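Local coordinates for type I polyketide synthase PikAII (Streptomyces venezuelae, PDB 3QP9), which probably epimerises the alpha-substituent of a beta-keto polyketide intermediate, as C2-type ketoreductase domains of modular synthases do, without reducing the keto group, at residues Ser494-Ala497 and Pro498-Thr502; Pro122-Pro125 and Ala126-Arg130; His379-Arg382 and Leu383-Ala387. All blocks are in the same frame, centred on the assembly; numbering follows the deposited sequence.

Contact 1: Ser494-Ala497 and Pro498-Thr502; sequences SSFA and PGFTT
Phe496 and Phe500, one turn apart on the short helix 493-501, lay their rings side by side and point the same way. The helix follows strand 485-488 late in the chain of this Rossmann-fold ketoreductase. Both phenylalanines hold CG anti to the backbone N (both chi1 near -170°), which sends the two rings off the same flank of the helix. Their planes are nearly parallel, 23° apart, yet slid so far that the rings barely overlap, with centroids separated by 5.4 Å. CE2 of Phe496 rests 3.6 Å from CB of Phe500 and close to its CG, and CZ of Phe496 lies near CD1 of Phe500. Phe496 is the buried partner, and Trp407 meets its ring edge-to-face.

Under the rings, Phe500 N binds Phe496 O at 2.8 Å. Gly499 N makes a longer bond to Ser495 O. Pro498 brings no N-H to the turn before it, and the helix kinks there; its ring fills the place, CD sitting 3.2 Å from Ser494 O. At the start of the helix, Ser494 OG turns back to Asp492, a bond outside this pair of segments.

Beyond the proline two threonine side chains fold back onto backbone carbonyls. Thr502 OG1 donates to Pro498 O at 2.6 Å from well above the carbonyl plane. In Thr501 the chi1 of 56° sets OG1 between the backbone N and the carbonyl carbon, turned back along the helix. Ala497 O thereby accepts twice from one residue: Thr501 N at 3.2 Å and Thr501 OG1 at 3.0 Å arrive from opposite faces of its carbonyl plane.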
# COMPACT_ATOMS: atom_id res chain seq x y z
N SER A 494 -13.42 -0.79 19.96
CA SER A 494 -14.72 -1.33 20.31
C SER A 494 -15.79 -0.94 19.22
O SER A 494 -16.77 -1.68 19.04
CB SER A 494 -15.07 -0.93 21.76
OG SER A 494 -15.40 0.47 21.88
N SER A 495 -15.57 0.16 18.47
CA SER A 495 -16.45 0.53 17.34
C SER A 495 -15.87 0.07 16.05
O SER A 495 -16.58 -0.43 15.19
CB SER A 495 -16.69 2.03 17.26
OG SER A 495 -17.35 2.41 18.47
N PHE A 496 -14.55 0.17 15.92
CA PHE A 496 -13.93 -0.18 14.67
C PHE A 496 -13.98 -1.66 14.29
O PHE A 496 -14.27 -1.97 13.15
CB PHE A 496 -12.49 0.36 14.60
CG PHE A 496 -11.85 0.20 13.21
CD1 PHE A 496 -11.80 1.27 12.32
CD2 PHE A 496 -11.30 -1.05 12.82
CE1 PHE A 496 -11.22 1.08 11.03
CE2 PHE A 496 -10.74 -1.29 11.57
CZ PHE A 496 -10.65 -0.21 10.66
N ALA A 497 -13.57 -2.54 15.20
CA ALA A 497 -13.45 -3.96 14.89
C ALA A 497 -14.81 -4.58 14.53
O ALA A 497 -14.87 -5.30 13.55
CB ALA A 497 -12.76 -4.73 16.06
N PRO A 498 -15.91 -4.26 15.24
CA PRO A 498 -17.21 -4.80 14.70
C PRO A 498 -17.56 -4.19 13.32
O PRO A 498 -17.99 -4.95 12.41
CB PRO A 498 -18.27 -4.50 15.80
CG PRO A 498 -17.40 -4.34 17.12
CD PRO A 498 -16.06 -3.68 16.58
N GLY A 499 -17.36 -2.87 13.15
CA GLY A 499 -17.69 -2.21 11.86
C GLY A 499 -16.85 -2.78 10.70
O GLY A 499 -17.34 -2.96 9.59
N PHE A 500 -15.58 -3.08 10.98
CA PHE A 500 -14.66 -3.65 9.96
C PHE A 500 -15.03 -5.11 9.56
O PHE A 500 -14.69 -5.58 8.51
CB PHE A 500 -13.22 -3.63 10.54
CG PHE A 500 -12.12 -3.96 9.52
CD1 PHE A 500 -11.89 -3.13 8.43
CD2 PHE A 500 -11.33 -5.08 9.67
CE1 PHE A 500 -10.90 -3.43 7.49
CE2 PHE A 500 -10.31 -5.37 8.74
CZ PHE A 500 -10.13 -4.55 7.65
N THR A 501 -15.61 -5.86 10.48
CA THR A 501 -15.86 -7.29 10.19
C THR A 501 -17.32 -7.60 9.94
O THR A 501 -17.67 -8.78 9.83
CB THR A 501 -15.35 -8.24 11.28
OG1 THR A 501 -15.93 -7.89 12.56
CG2 THR A 501 -13.77 -8.21 11.37
N THR A 502 -18.13 -6.54 9.80
CA THR A 502 -19.58 -6.72 9.65
C THR A 502 -19.89 -7.49 8.36
O THR A 502 -20.73 -8.38 8.38
CB THR A 502 -20.42 -5.38 9.84
OG1 THR A 502 -20.27 -4.91 11.20
CG2 THR A 502 -21.93 -5.60 9.63

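Contact 2: Pro122-Pro125 and Ala126-Arg130; sequences PGHP and APFTR
His124 and Phe128 meet on the inner side of a proline-rich turn that leads into helix 130-144. The apolar touch is CB of His124 to CD2 of Phe128, 4.1 Å, and the two rings stand obliquely, planes 63° apart. Phe128 holds CG anti to its own N (chi1 -178°), which carries the buried ring back to the His124 limb. This is the closely packed part, with Phe128 set against both His124 and Ala367. Between the two limbs the chain bends through Pro125, Ala126 and Pro127, the last preceded by a cis peptide bond. A water spans the bend: it donates to Pro125 O at 2.6 Å and accepts from Phe128 N at 3.1 Å, joining two backbone groups that lie 3.6 Å apart.

The Pro122 end, by contrast, is looser. Pro122, exposed, sets its CD over one face of the Arg130 guanidinium, 4.1 Å above the plane and offset toward the rim. Arg130 takes its polar hold elsewhere, NE donating to Ala120 O, and both side chains also touch Leu86. Pro125 and Ala126 lie exposed at the outside of the bend.

Thr129 occupies the N-cap position of helix 130-144, with its N bonded to Thr132 OG1. Across the turn runs helix 363-386: Ala367 also touches His124, and Thr375 packs on Pro127 and bonds Ala126 O, tying this loop after strand 109-112 to that helix.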
# COMPACT_ATOMS: atom_id res chain seq x y z
N PRO A 122 0.88 1.44 -21.61
CA PRO A 122 1.02 2.51 -22.61
C PRO A 122 0.42 3.84 -22.17
O PRO A 122 0.94 4.91 -22.48
CB PRO A 122 0.23 1.97 -23.83
CG PRO A 122 0.21 0.50 -23.67
CD PRO A 122 0.18 0.26 -22.16
N GLY A 123 -0.68 3.81 -21.43
CA GLY A 123 -1.29 5.11 -21.12
C GLY A 123 -0.70 5.81 -19.89
O GLY A 123 -1.15 6.89 -19.56
N HIS A 124 0.29 5.21 -19.22
CA HIS A 124 0.53 5.57 -17.80
C HIS A 124 1.96 5.38 -17.32
O HIS A 124 2.62 4.46 -17.74
CB HIS A 124 -0.44 4.80 -16.90
CG HIS A 124 -1.90 5.12 -17.15
ND1 HIS A 124 -2.74 4.24 -17.81
CD2 HIS A 124 -2.66 6.18 -16.81
CE1 HIS A 124 -3.95 4.76 -17.88
NE2 HIS A 124 -3.93 5.94 -17.28
N PRO A 125 2.47 6.30 -16.46
CA PRO A 125 3.87 6.20 -15.98
C PRO A 125 4.03 5.07 -14.93
O PRO A 125 3.02 4.56 -14.45
CB PRO A 125 4.15 7.58 -15.36
CG PRO A 125 2.85 8.11 -14.95
CD PRO A 125 1.80 7.52 -15.97
N ALA A 126 5.26 4.69 -14.60
CA ALA A 126 5.48 3.81 -13.47
C ALA A 126 5.01 4.55 -12.16
O ALA A 126 5.10 5.81 -12.08
CB ALA A 126 6.94 3.39 -13.41
N PRO A 127 4.57 3.80 -11.12
CA PRO A 127 4.79 2.34 -10.92
C PRO A 127 3.59 1.53 -11.36
O PRO A 127 3.65 0.30 -11.34
CB PRO A 127 4.96 2.22 -9.37
CG PRO A 127 4.12 3.34 -8.79
CD PRO A 127 4.05 4.45 -9.88
N PHE A 128 2.51 2.19 -11.76
CA PHE A 128 1.36 1.43 -12.32
C PHE A 128 1.89 0.46 -13.38
O PHE A 128 2.71 0.86 -14.22
CB PHE A 128 0.32 2.36 -12.93
CG PHE A 128 -0.88 1.63 -13.47
CD1 PHE A 128 -1.94 1.30 -12.62
CD2 PHE A 128 -0.96 1.29 -14.81
CE1 PHE A 128 -3.08 0.63 -13.10
CE2 PHE A 128 -2.10 0.62 -15.28
CZ PHE A 128 -3.14 0.27 -14.40
N THR A 129 1.51 -0.82 -13.28
CA THR A 129 1.93 -1.85 -14.30
C THR A 129 0.72 -2.48 -14.97
O THR A 129 -0.42 -2.24 -14.55
CB THR A 129 2.82 -3.02 -13.73
OG1 THR A 129 2.02 -3.96 -13.01
CG2 THR A 129 3.97 -2.53 -12.85
N ARG A 130 0.94 -3.27 -16.02
CA ARG A 130 -0.21 -3.86 -16.73
C ARG A 130 -0.93 -4.84 -15.81
O ARG A 130 -2.15 -4.93 -15.80
CB ARG A 130 0.27 -4.56 -17.98
CG ARG A 130 0.61 -3.57 -19.13
CD ARG A 130 0.87 -4.35 -20.47
NE ARG A 130 1.80 -3.65 -21.38
CZ ARG A 130 1.84 -3.80 -22.71
NH1 ARG A 130 2.72 -3.11 -23.43
NH2 ARG A 130 1.01 -4.63 -23.32
O HOH W 1 1.90 5.16 -12.14

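Contact 3: His379-Arg382 and Leu383-Ala387; sequences HLDR and LLREA
The guanidinium of Arg382 has CD2 of Leu383 over one face and the carboxylate of Glu386 at its edge, whereas that of Arg385 takes Asp381 OD1 at its edge, near its plane. These are two i to i+4 salt bridges at the C-terminal end of helix 363-386, in the Rossmann-fold KR domain. Arg382 NH2 meets Glu386 OE2 at 3.0 Å through a weak, bent bond, the two planes 50° apart. Arg382 keeps CG anti to the backbone N and folds at chi3 (68°), curling its end round to the glutamate, whose OE1 lies 3.3 Å from Arg382 CG.

In the second pair Arg385 NE reaches Asp381 OD1 at 3.3 Å, coming from above the carboxylate plane. Asp381 is buried, and its OD2 makes a salt bridge to Arg430; this second positive charge would probably steady the carboxylate in its ionised form. CG of Arg382 lies 3.7 Å from Arg385 NH2.

The leucines pack inward: Leu383 and Leu384 on Leu334 of helix 327-335, and Leu380 on His348 of strand 343-348. Four successive backbone bonds run beneath these side chains, from Leu383 N to His379 O through to Glu386 N, which reaches Arg382 O at 2.8 Å.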
# COMPACT_ATOMS: atom_id res chain seq x y z
N HIS A 379 10.16 8.63 -8.10
CA HIS A 379 11.27 9.41 -8.61
C HIS A 379 12.16 9.93 -7.52
O HIS A 379 13.39 9.91 -7.68
CB HIS A 379 10.76 10.61 -9.43
CG HIS A 379 9.97 10.22 -10.61
ND1 HIS A 379 8.89 10.96 -11.07
CD2 HIS A 379 10.09 9.15 -11.43
CE1 HIS A 379 8.41 10.37 -12.15
NE2 HIS A 379 9.10 9.25 -12.37
N LEU A 380 11.57 10.39 -6.41
CA LEU A 380 12.41 10.90 -5.34
C LEU A 380 13.37 9.80 -4.80
O LEU A 380 14.55 10.04 -4.47
CB LEU A 380 11.56 11.46 -4.23
CG LEU A 380 10.86 12.78 -4.56
CD1 LEU A 380 9.73 12.94 -3.54
CD2 LEU A 380 11.84 14.00 -4.49
N ASP A 381 12.80 8.62 -4.62
CA ASP A 381 13.57 7.47 -4.12
C ASP A 381 14.68 7.14 -5.13
O ASP A 381 15.89 7.01 -4.75
CB ASP A 381 12.62 6.25 -3.84
CG ASP A 381 13.40 5.00 -3.46
OD1 ASP A 381 13.54 4.08 -4.30
OD2 ASP A 381 14.00 5.02 -2.38
N ARG A 382 14.33 7.03 -6.41
CA ARG A 382 15.38 6.81 -7.44
C ARG A 382 16.47 7.90 -7.53
O ARG A 382 17.68 7.59 -7.42
CB ARG A 382 14.81 6.52 -8.83
CG ARG A 382 15.93 6.24 -9.83
CD ARG A 382 15.36 5.66 -11.12
NE ARG A 382 14.53 6.61 -11.91
CZ ARG A 382 15.02 7.58 -12.70
NH1 ARG A 382 14.20 8.35 -13.41
NH2 ARG A 382 16.33 7.77 -12.79
N LEU A 383 16.09 9.15 -7.73
CA LEU A 383 17.13 10.22 -7.82
C LEU A 383 18.00 10.40 -6.58
O LEU A 383 19.21 10.74 -6.68
CB LEU A 383 16.48 11.56 -8.22
CG LEU A 383 15.61 11.42 -9.47
CD1 LEU A 383 14.63 12.59 -9.54
CD2 LEU A 383 16.49 11.30 -10.74
N LEU A 384 17.40 10.21 -5.40
CA LEU A 384 18.14 10.27 -4.13
C LEU A 384 19.06 9.08 -3.96
O LEU A 384 20.12 9.20 -3.31
CB LEU A 384 17.22 10.35 -2.91
CG LEU A 384 16.37 11.62 -2.72
CD1 LEU A 384 15.59 11.63 -1.42
CD2 LEU A 384 17.22 12.92 -2.86
N ARG A 385 18.63 7.93 -4.47
CA ARG A 385 19.43 6.71 -4.49
C ARG A 385 20.63 7.01 -5.39
O ARG A 385 21.78 6.81 -4.99
CB ARG A 385 18.57 5.52 -5.01
CG ARG A 385 18.51 4.26 -4.06
CD ARG A 385 17.28 3.28 -4.23
NE ARG A 385 16.52 3.37 -5.49
CZ ARG A 385 16.94 3.02 -6.72
NH1 ARG A 385 18.19 2.57 -6.94
NH2 ARG A 385 16.11 3.16 -7.75
N GLU A 386 20.35 7.54 -6.58
CA GLU A 386 21.36 7.81 -7.62
C GLU A 386 22.39 8.89 -7.20
O GLU A 386 23.52 8.91 -7.69
CB GLU A 386 20.66 8.04 -9.00
CG GLU A 386 20.45 6.71 -9.82
CD GLU A 386 19.35 6.69 -10.96
OE1 GLU A 386 18.83 5.58 -11.31
OE2 GLU A 386 19.06 7.77 -11.52
N ALA A 387 22.01 9.76 -6.26
CA ALA A 387 22.92 10.74 -5.71
C ALA A 387 23.75 10.16 -4.55
O ALA A 387 24.43 10.90 -3.87
CB ALA A 387 22.17 12.04 -5.28

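How the contacts relate
Along the chain the order is contact 2, contact 3, contact 1. Contacts 2 and 3 are neighbours, centres 19 Å apart and nearest atoms about 5 Å apart without touching. Both involve helix 363-386 of the KR domain: the loop of contact 2, which follows strand 109-112, packs on its earlier turns, and contact 3 is built from its last turns. Contact 1, on helix 493-501, lies on the opposite side of the chain's centre, about 35 Å from contact 2 and 40 Å from contact 3 between centres. Contact 2 is thus where a loop of the N-terminal part meets the KR domain, next to contact 3, while contact 1 lies on a late helix far from both.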